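Local coordinates for b11L5F_LGL (Synthetic construct, PDB 6CZG), which is a de novo designed beta-barrel that probably binds a small ligand in its interior, at residues 4-9 with 65-70. Numbering follows the deposited sequence.
Sequences MCRAAS and TPDTMD
The amide of Ala7, in the first turn of helix 6-10, donates a hydrogen bond to Pro66 O (N to O 3.0 Å, 154° at the hydrogen), arriving in the plane of the carbonyl. Amides in the first turn of a helix have no carbonyl of their own helix to bind, so this turn carbonyl serves one of them; the partial positive charge of the helix start would favour it further. Beside this bond, Arg6 and Asp67 run side by side in the same direction and form a salt bridge. Asp67 OD1 lies 3.0 Å from Arg6 NE and also receives Arg6 NH2, which reaches OD2 as well; guanidinium and carboxylate are only 15° from parallel, yet the N-H groups point poorly and all three bonds are weak. Arg6 gets there with CG anti to its backbone N (chi1 -153°) and a bend at chi3; its charged guanidinium suits an exposed place, and its long chain lets it reach Asp67 on the turn. Pro66 and Asp67 are the central residues of a type I turn, Pro66 fitting the second position because its ring restrains phi to the negative values needed there. The turn is the hairpin connection between strands 54-65 and 68-75 of the closed eight-stranded antiparallel barrel, and the short N-terminal helix packs against it at the end of the barrel where this hairpin turns. Across the turn's base, the hydroxyls of Thr65 and Thr68 share a very short hydrogen bond, OG1 to OG1 2.4 Å. On the buried side, Met69 reaches toward the helix and bends at chi2 and chi3, so that CG meets Ala7 CB at 3.6 Å and SD and CE come up to Ala8 CB; the small alanines let backbone and thioether come close. Cys5, the N-cap residue, sets its SG 3.5 Å from Met69 SD while disulfide-bonded to Cys63, a covalent tie from the helix start to strand 54-65.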
loop_
_atom_site.group_PDB
_atom_site.type_symbol
_atom_site.label_atom_id
_atom_site.label_comp_id
_atom_site.label_asym_id
_atom_site.label_seq_id
_atom_site.Cartn_x
_atom_site.Cartn_y
_atom_site.Cartn_z
ATOM N N MET A 4 -9.202 5.098 15.021
ATOM C CA MET A 4 -8.630 6.213 15.761
ATOM C C MET A 4 -7.952 7.237 14.857
ATOM O O MET A 4 -7.339 8.184 15.361
ATOM C CB MET A 4 -7.640 5.698 16.807
ATOM C CG MET A 4 -8.305 5.005 17.984
ATOM S SD MET A 4 -9.062 6.161 19.142
ATOM C CE MET A 4 -7.632 6.677 20.086
ATOM N N CYS A 5 -8.043 7.067 13.539
ATOM C CA CYS A 5 -7.578 8.076 12.597
ATOM C C CYS A 5 -8.382 7.940 11.312
ATOM O O CYS A 5 -8.720 6.828 10.898
ATOM C CB CYS A 5 -6.073 7.954 12.328
ATOM S SG CYS A 5 -5.553 6.540 11.338
ATOM N N ARG A 6 -8.701 9.089 10.703
ATOM C CA ARG A 6 -9.608 9.126 9.555
ATOM C C ARG A 6 -9.156 8.195 8.435
ATOM O O ARG A 6 -9.974 7.482 7.836
ATOM C CB ARG A 6 -9.718 10.563 9.041
ATOM C CG ARG A 6 -11.015 10.894 8.325
ATOM C CD ARG A 6 -11.289 12.390 8.387
ATOM N NE ARG A 6 -10.295 13.155 7.638
ATOM C CZ ARG A 6 -10.309 14.478 7.508
ATOM N NH1 ARG A 6 -11.270 15.193 8.077
ATOM N NH2 ARG A 6 -9.362 15.086 6.808
ATOM N N ALA A 7 -7.854 8.193 8.135
ATOM C CA ALA A 7 -7.332 7.344 7.069
ATOM C C ALA A 7 -7.655 5.877 7.318
ATOM O O ALA A 7 -8.077 5.161 6.400
ATOM C CB ALA A 7 -5.824 7.549 6.929
ATOM N N ALA A 8 -7.467 5.410 8.555
ATOM C CA ALA A 8 -7.807 4.028 8.879
ATOM C C ALA A 8 -9.300 3.769 8.735
ATOM O O ALA A 8 -9.707 2.645 8.422
ATOM C CB ALA A 8 -7.347 3.687 10.296
ATOM N N SER A 9 -10.131 4.791 8.959
ATOM C CA SER A 9 -11.569 4.623 8.782
ATOM C C SER A 9 -11.949 4.533 7.311
ATOM O O SER A 9 -12.933 3.868 6.968
ATOM C CB SER A 9 -12.322 5.771 9.454
ATOM O OG SER A 9 -12.614 5.467 10.807
ATOM N N THR A 65 -0.897 10.080 11.305
ATOM C CA THR A 65 -1.636 11.297 11.594
ATOM C C THR A 65 -3.067 11.063 11.145
ATOM O O THR A 65 -3.352 10.076 10.459
ATOM C CB THR A 65 -1.027 12.513 10.869
ATOM O OG1 THR A 65 -1.240 12.389 9.459
ATOM C CG2 THR A 65 0.465 12.629 11.152
ATOM N N PRO A 66 -4.013 11.950 11.535
ATOM C CA PRO A 66 -5.413 11.773 11.117
ATOM C C PRO A 66 -5.603 11.377 9.658
ATOM O O PRO A 66 -6.533 10.628 9.341
ATOM C CB PRO A 66 -6.021 13.150 11.400
ATOM C CG PRO A 66 -5.297 13.600 12.619
ATOM C CD PRO A 66 -3.889 13.039 12.525
ATOM N N ASP A 67 -4.734 11.852 8.766
ATOM C CA ASP A 67 -4.854 11.545 7.346
ATOM C C ASP A 67 -3.658 10.789 6.778
ATOM O O ASP A 67 -3.572 10.633 5.553
ATOM C CB ASP A 67 -5.073 12.832 6.542
ATOM C CG ASP A 67 -6.309 13.591 6.982
ATOM O OD1 ASP A 67 -7.310 12.940 7.351
ATOM O OD2 ASP A 67 -6.282 14.840 6.951
ATOM N N THR A 68 -2.733 10.310 7.612
ATOM C CA THR A 68 -1.577 9.573 7.117
ATOM C C THR A 68 -1.366 8.298 7.920
ATOM O O THR A 68 -1.613 8.254 9.130
ATOM C CB THR A 68 -0.282 10.406 7.159
ATOM O OG1 THR A 68 0.080 10.665 8.520
ATOM C CG2 THR A 68 -0.451 11.724 6.411
ATOM N N MET A 69 -0.889 7.264 7.226
ATOM C CA MET A 69 -0.607 5.963 7.812
ATOM C C MET A 69 0.820 5.545 7.486
ATOM O O MET A 69 1.380 5.935 6.457
ATOM C CB MET A 69 -1.572 4.883 7.294
ATOM C CG MET A 69 -3.031 5.295 7.259
ATOM S SD MET A 69 -3.918 4.828 8.755
ATOM C CE MET A 69 -3.660 3.057 8.762
ATOM N N ASP A 70 1.404 4.746 8.376
ATOM C CA ASP A 70 2.684 4.100 8.119
ATOM C C ASP A 70 2.445 2.786 7.389
ATOM O O ASP A 70 1.451 2.100 7.640
ATOM C CB ASP A 70 3.441 3.853 9.424
ATOM C CG ASP A 70 4.385 4.985 9.776
ATOM O OD1 ASP A 70 5.082 5.482 8.866
#